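Local coordinates for protein TgTwinScan_2721 - E2 domain (Toxoplasma gondii, PDB 2F4Z) that probably acts as an E2 ubiquitin-conjugating enzyme, carrying ubiquitin as a thioester and passing it on to substrates, at residues A[87-99]-A[109-121]. Numbering follows the deposited sequence.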
loop_
_atom_site.group_PDB
_atom_site.type_symbol
_atom_site.label_atom_id
_atom_site.label_comp_id
_atom_site.label_asym_id
_atom_site.label_seq_id
_atom_site.Cartn_x
_atom_site.Cartn_y
_atom_site.Cartn_z
ATOM N N THR A 87 -1.185 24.407 4.907
ATOM C CA THR A 87 0.197 24.468 4.401
ATOM C C THR A 87 0.239 25.702 3.499
ATOM O O THR A 87 -0.805 26.203 3.132
ATOM C CB THR A 87 0.540 23.200 3.551
ATOM O OG1 THR A 87 -0.331 23.169 2.425
ATOM C CG2 THR A 87 0.278 21.925 4.359
ATOM N N PRO A 88 1.435 26.192 3.135
ATOM C CA PRO A 88 1.422 27.225 2.126
ATOM C C PRO A 88 0.788 26.788 0.780
ATOM O O PRO A 88 0.443 27.660 -0.041
ATOM C CB PRO A 88 2.885 27.566 1.931
ATOM C CG PRO A 88 3.642 26.682 2.811
ATOM C CD PRO A 88 2.788 25.877 3.620
ATOM N N TYR A 89 0.572 25.479 0.600
ATOM C CA TYR A 89 0.088 24.932 -0.678
ATOM C C TYR A 89 -1.421 24.879 -0.734
ATOM O O TYR A 89 -1.987 24.546 -1.756
ATOM C CB TYR A 89 0.720 23.540 -0.942
ATOM C CG TYR A 89 2.186 23.635 -0.715
ATOM C CD1 TYR A 89 2.984 24.385 -1.575
ATOM C CD2 TYR A 89 2.779 23.049 0.407
ATOM C CE1 TYR A 89 4.336 24.514 -1.330
ATOM C CE2 TYR A 89 4.127 23.195 0.672
ATOM C CZ TYR A 89 4.898 23.899 -0.206
ATOM O OH TYR A 89 6.263 24.009 0.003
ATOM N N GLU A 90 -2.069 25.201 0.389
ATOM C CA GLU A 90 -3.519 25.112 0.484
ATOM C C GLU A 90 -4.212 25.889 -0.621
ATOM O O GLU A 90 -3.811 27.008 -0.931
ATOM C CB GLU A 90 -3.991 25.622 1.831
ATOM C CG GLU A 90 -5.502 25.559 1.944
ATOM C CD GLU A 90 -6.026 26.044 3.272
ATOM O OE1 GLU A 90 -5.402 25.742 4.341
ATOM O OE2 GLU A 90 -7.103 26.699 3.224
ATOM N N GLY A 91 -5.242 25.291 -1.226
ATOM C CA GLY A 91 -5.914 25.898 -2.356
ATOM C C GLY A 91 -5.218 25.725 -3.699
ATOM O O GLY A 91 -5.779 26.069 -4.732
ATOM N N GLY A 92 -4.006 25.194 -3.717
ATOM C CA GLY A 92 -3.275 24.997 -4.985
ATOM C C GLY A 92 -3.723 23.686 -5.627
ATOM O O GLY A 92 -4.163 22.758 -4.923
ATOM N N HIS A 93 -3.548 23.618 -6.934
ATOM C CA HIS A 93 -3.796 22.426 -7.734
ATOM C C HIS A 93 -2.551 22.120 -8.503
ATOM O O HIS A 93 -2.181 22.895 -9.323
ATOM C CB HIS A 93 -4.987 22.677 -8.721
ATOM C CG HIS A 93 -6.274 22.936 -8.001
ATOM N ND1 HIS A 93 -6.895 21.963 -7.229
ATOM C CD2 HIS A 93 -6.987 24.084 -7.820
ATOM C CE1 HIS A 93 -7.964 22.491 -6.650
ATOM N NE2 HIS A 93 -8.048 23.773 -6.994
ATOM N N PHE A 94 -1.936 20.964 -8.251
ATOM C CA PHE A 94 -0.578 20.670 -8.767
ATOM C C PHE A 94 -0.691 19.529 -9.727
ATOM O O PHE A 94 -1.362 18.523 -9.414
ATOM C CB PHE A 94 0.395 20.369 -7.606
ATOM C CG PHE A 94 0.536 21.524 -6.647
ATOM C CD1 PHE A 94 -0.293 21.616 -5.525
ATOM C CD2 PHE A 94 1.414 22.573 -6.932
ATOM C CE1 PHE A 94 -0.191 22.697 -4.650
ATOM C CE2 PHE A 94 1.496 23.672 -6.063
ATOM C CZ PHE A 94 0.687 23.713 -4.919
ATOM N N THR A 95 -0.115 19.720 -10.895
ATOM C CA THR A 95 -0.070 18.755 -11.961
ATOM C C THR A 95 1.271 18.076 -11.924
ATOM O O THR A 95 2.281 18.741 -11.722
ATOM C CB THR A 95 -0.247 19.499 -13.318
ATOM O OG1 THR A 95 -1.557 20.093 -13.313
ATOM C CG2 THR A 95 -0.097 18.565 -14.559
ATOM N N LEU A 96 1.259 16.747 -12.084
ATOM C CA LEU A 96 2.442 15.925 -12.183
ATOM C C LEU A 96 2.514 15.225 -13.543
ATOM O O LEU A 96 1.512 14.843 -14.118
ATOM C CB LEU A 96 2.462 14.843 -11.094
ATOM C CG LEU A 96 2.545 15.080 -9.581
ATOM C CD1 LEU A 96 3.964 14.999 -9.028
ATOM C CD2 LEU A 96 1.790 16.238 -8.988
ATOM N N ASP A 97 3.706 15.060 -14.040
ATOM C CA ASP A 97 3.903 14.177 -15.173
ATOM C C ASP A 97 4.282 12.761 -14.641
ATOM O O ASP A 97 5.023 12.662 -13.699
ATOM C CB ASP A 97 4.998 14.777 -16.082
ATOM C CG ASP A 97 5.307 13.891 -17.255
ATOM O OD1 ASP A 97 4.375 13.384 -17.931
ATOM O OD2 ASP A 97 6.505 13.645 -17.468
ATOM N N ILE A 98 3.742 11.685 -15.232
ATOM C CA ILE A 98 3.895 10.315 -14.741
ATOM C C ILE A 98 4.255 9.453 -15.944
ATOM O O ILE A 98 3.463 9.310 -16.909
ATOM C CB ILE A 98 2.634 9.749 -14.001
ATOM C CG1 ILE A 98 2.192 10.658 -12.824
ATOM C CG2 ILE A 98 2.848 8.232 -13.503
ATOM C CD1 ILE A 98 0.745 10.328 -12.297
ATOM N N VAL A 99 5.450 8.895 -15.901
ATOM C CA VAL A 99 5.928 7.994 -16.939
ATOM C C VAL A 99 5.932 6.620 -16.302
ATOM O O VAL A 99 6.613 6.379 -15.281
ATOM C CB VAL A 99 7.336 8.383 -17.389
ATOM C CG1 VAL A 99 7.907 7.376 -18.419
ATOM C CG2 VAL A 99 7.310 9.821 -17.975
ATOM N N PRO A 109 6.832 3.942 -11.135
ATOM C CA PRO A 109 6.605 5.027 -12.057
ATOM C C PRO A 109 7.610 6.166 -11.760
ATOM O O PRO A 109 8.144 6.279 -10.621
ATOM C CB PRO A 109 5.148 5.441 -11.763
ATOM C CG PRO A 109 4.878 5.067 -10.397
ATOM C CD PRO A 109 5.740 3.785 -10.163
ATOM N N LYS A 110 7.913 6.966 -12.781
ATOM C CA LYS A 110 8.691 8.205 -12.609
ATOM C C LYS A 110 7.725 9.391 -12.609
ATOM O O LYS A 110 6.851 9.481 -13.471
ATOM C CB LYS A 110 9.732 8.385 -13.715
ATOM C CG LYS A 110 10.318 7.054 -14.230
ATOM C CD LYS A 110 11.085 7.307 -15.576
ATOM C CE LYS A 110 10.834 8.801 -16.118
ATOM N NZ LYS A 110 11.492 9.260 -17.439
ATOM N N MET A 111 7.864 10.261 -11.592
ATOM C CA MET A 111 6.955 11.374 -11.367
ATOM C C MET A 111 7.758 12.621 -11.156
ATOM O O MET A 111 8.846 12.579 -10.555
ATOM C CB MET A 111 6.082 11.086 -10.153
ATOM C CG MET A 111 5.201 9.843 -10.343
ATOM S SD MET A 111 3.970 9.864 -9.062
ATOM C CE MET A 111 3.037 8.367 -9.343
ATOM N N LYS A 112 7.268 13.720 -11.702
ATOM C CA LYS A 112 7.837 15.060 -11.410
ATOM C C LYS A 112 6.719 16.094 -11.468
ATOM O O LYS A 112 5.712 15.856 -12.122
ATOM C CB LYS A 112 8.922 15.438 -12.417
ATOM C CG LYS A 112 8.417 15.534 -13.833
ATOM C CD LYS A 112 9.520 15.917 -14.751
ATOM C CE LYS A 112 9.009 15.745 -16.189
ATOM N NZ LYS A 112 9.889 16.394 -17.202
ATOM N N PHE A 113 6.880 17.218 -10.755
ATOM C CA PHE A 113 5.920 18.303 -10.856
ATOM C C PHE A 113 6.034 18.991 -12.197
ATOM O O PHE A 113 7.155 19.260 -12.699
ATOM C CB PHE A 113 6.074 19.297 -9.704
ATOM C CG PHE A 113 5.424 18.823 -8.399
ATOM C CD1 PHE A 113 5.971 17.762 -7.665
ATOM C CD2 PHE A 113 4.298 19.474 -7.900
ATOM C CE1 PHE A 113 5.335 17.334 -6.456
ATOM C CE2 PHE A 113 3.700 19.102 -6.727
ATOM C CZ PHE A 113 4.229 18.033 -5.970
ATOM N N VAL A 114 4.888 19.213 -12.821
ATOM C CA VAL A 114 4.818 20.137 -13.977
ATOM C C VAL A 114 4.553 21.551 -13.430
ATOM O O VAL A 114 5.274 22.468 -13.792
ATOM C CB VAL A 114 3.721 19.696 -14.959
ATOM C CG1 VAL A 114 3.424 20.798 -16.011
ATOM C CG2 VAL A 114 4.137 18.357 -15.580
ATOM N N THR A 115 3.560 21.712 -12.542
ATOM C CA THR A 115 3.280 22.994 -11.859
ATOM C C THR A 115 4.509 23.459 -11.035
ATOM O O THR A 115 5.059 22.674 -10.240
ATOM C CB THR A 115 2.144 22.834 -10.870
ATOM O OG1 THR A 115 0.982 22.274 -11.516
ATOM C CG2 THR A 115 1.796 24.175 -10.183
ATOM N N LYS A 116 4.959 24.711 -11.239
ATOM C CA LYS A 116 6.014 25.324 -10.383
ATOM C C LYS A 116 5.608 25.336 -8.918
ATOM O O LYS A 116 4.481 25.730 -8.529
ATOM C CB LYS A 116 6.381 26.756 -10.870
ATOM C CG LYS A 116 7.160 26.872 -12.189
ATOM C CD LYS A 116 8.525 26.119 -12.060
ATOM C CE LYS A 116 9.624 26.482 -13.101
ATOM N NZ LYS A 116 9.273 26.245 -14.568
ATOM N N ILE A 117 6.526 24.887 -8.059
ATOM C CA ILE A 117 6.228 24.788 -6.613
ATOM C C ILE A 117 7.535 25.109 -5.836
ATOM O O ILE A 117 8.672 24.839 -6.327
ATOM C CB ILE A 117 5.636 23.389 -6.257
ATOM C CG1 ILE A 117 5.180 23.322 -4.781
ATOM C CG2 ILE A 117 6.615 22.273 -6.729
ATOM C CD1 ILE A 117 4.275 22.128 -4.414
ATOM N N TRP A 118 7.374 25.770 -4.703
ATOM C CA TRP A 118 8.489 26.170 -3.847
ATOM C C TRP A 118 8.505 25.249 -2.645
ATOM O O TRP A 118 7.726 25.434 -1.734
ATOM C CB TRP A 118 8.238 27.584 -3.360
ATOM C CG TRP A 118 9.435 28.240 -2.708
ATOM C CD1 TRP A 118 9.619 28.519 -1.340
ATOM C CD2 TRP A 118 10.614 28.679 -3.374
ATOM N NE1 TRP A 118 10.851 29.116 -1.169
ATOM C CE2 TRP A 118 11.479 29.225 -2.388
ATOM C CE3 TRP A 118 11.021 28.686 -4.702
ATOM C CZ2 TRP A 118 12.704 29.774 -2.706
ATOM C CZ3 TRP A 118 12.265 29.198 -5.018
ATOM C CH2 TRP A 118 13.100 29.748 -4.011
ATOM N N HIS A 119 9.381 24.224 -2.658
ATOM C CA HIS A 119 9.366 23.199 -1.568
ATOM C C HIS A 119 10.795 22.668 -1.499
ATOM O O HIS A 119 11.388 22.474 -2.562
ATOM C CB HIS A 119 8.346 22.069 -1.945
ATOM C CG HIS A 119 8.068 21.070 -0.854
ATOM N ND1 HIS A 119 8.973 20.101 -0.472
ATOM C CD2 HIS A 119 6.979 20.892 -0.067
ATOM C CE1 HIS A 119 8.463 19.390 0.514
ATOM N NE2 HIS A 119 7.240 19.823 0.757
ATOM N N PRO A 120 11.371 22.429 -0.279
ATOM C CA PRO A 120 12.775 21.969 -0.220
ATOM C C PRO A 120 13.016 20.622 -0.912
ATOM O O PRO A 120 14.081 20.399 -1.489
ATOM C CB PRO A 120 13.046 21.854 1.290
ATOM C CG PRO A 120 11.650 21.722 1.951
ATOM C CD PRO A 120 10.747 22.543 1.065
ATOM N N ASN A 121 11.987 19.783 -0.946
ATOM C CA ASN A 121 12.039 18.424 -1.545
ATOM C C ASN A 121 11.583 18.259 -3.014
ATOM O O ASN A 121 11.488 17.143 -3.561
ATOM C CB ASN A 121 11.323 17.493 -0.553
ATOM C CG ASN A 121 11.877 17.671 0.886
ATOM O OD1 ASN A 121 11.149 18.008 1.813
ATOM N ND2 ASN A 121 13.209 17.448 1.052
HETATM O O HOH W 1 8.366 12.026 -15.046
#
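With OG1 of Thr-115 turned beside its own backbone N (chi1 -54°) and CG2 anti to that N, the hydroxyl faces Thr-95 while the methyl meets the Phe-94 ring. The OG1 atom of Thr-115 takes a nearly straight bond from Thr-95 N (2.8 Å, 173°), where a backbone carbonyl would serve in a regular pair. Thr-95 O in turn receives Val-114 N at 2.9 Å and, weakly, Thr-115 N, as segment 109-121 leaves the sheet after Phe-113. Beyond this point strands 93-99 and 110-113 pair antiparallel through the hydrogen-bonded pairs Asp-97/Lys-112 and Val-99/Lys-110. On the buried side Leu-96 CD1 sits over one face of the Phe-113 ring, 4.0 Å from its centroid, and Ile-117 CD1 lies likewise over a face of Phe-94. Tyr-89 OH donates to Trp-118 O (2.7 Å), which lies at the ring edge, and His-119, bound through NE2 to Met-154 O, packs obliquely against the tyrosine. On the opposite face, Lys-112 NZ stays 4.4 Å from Asp-97 OD2, too far for a salt bridge; the aspartate instead pairs through OD1 with Arg-76. Apolar contacts thus bind the buried face of this E2-fold hairpin, while a threonine hydroxyl and a tyrosine hydroxyl carry the polar link past the end of strand 110-113.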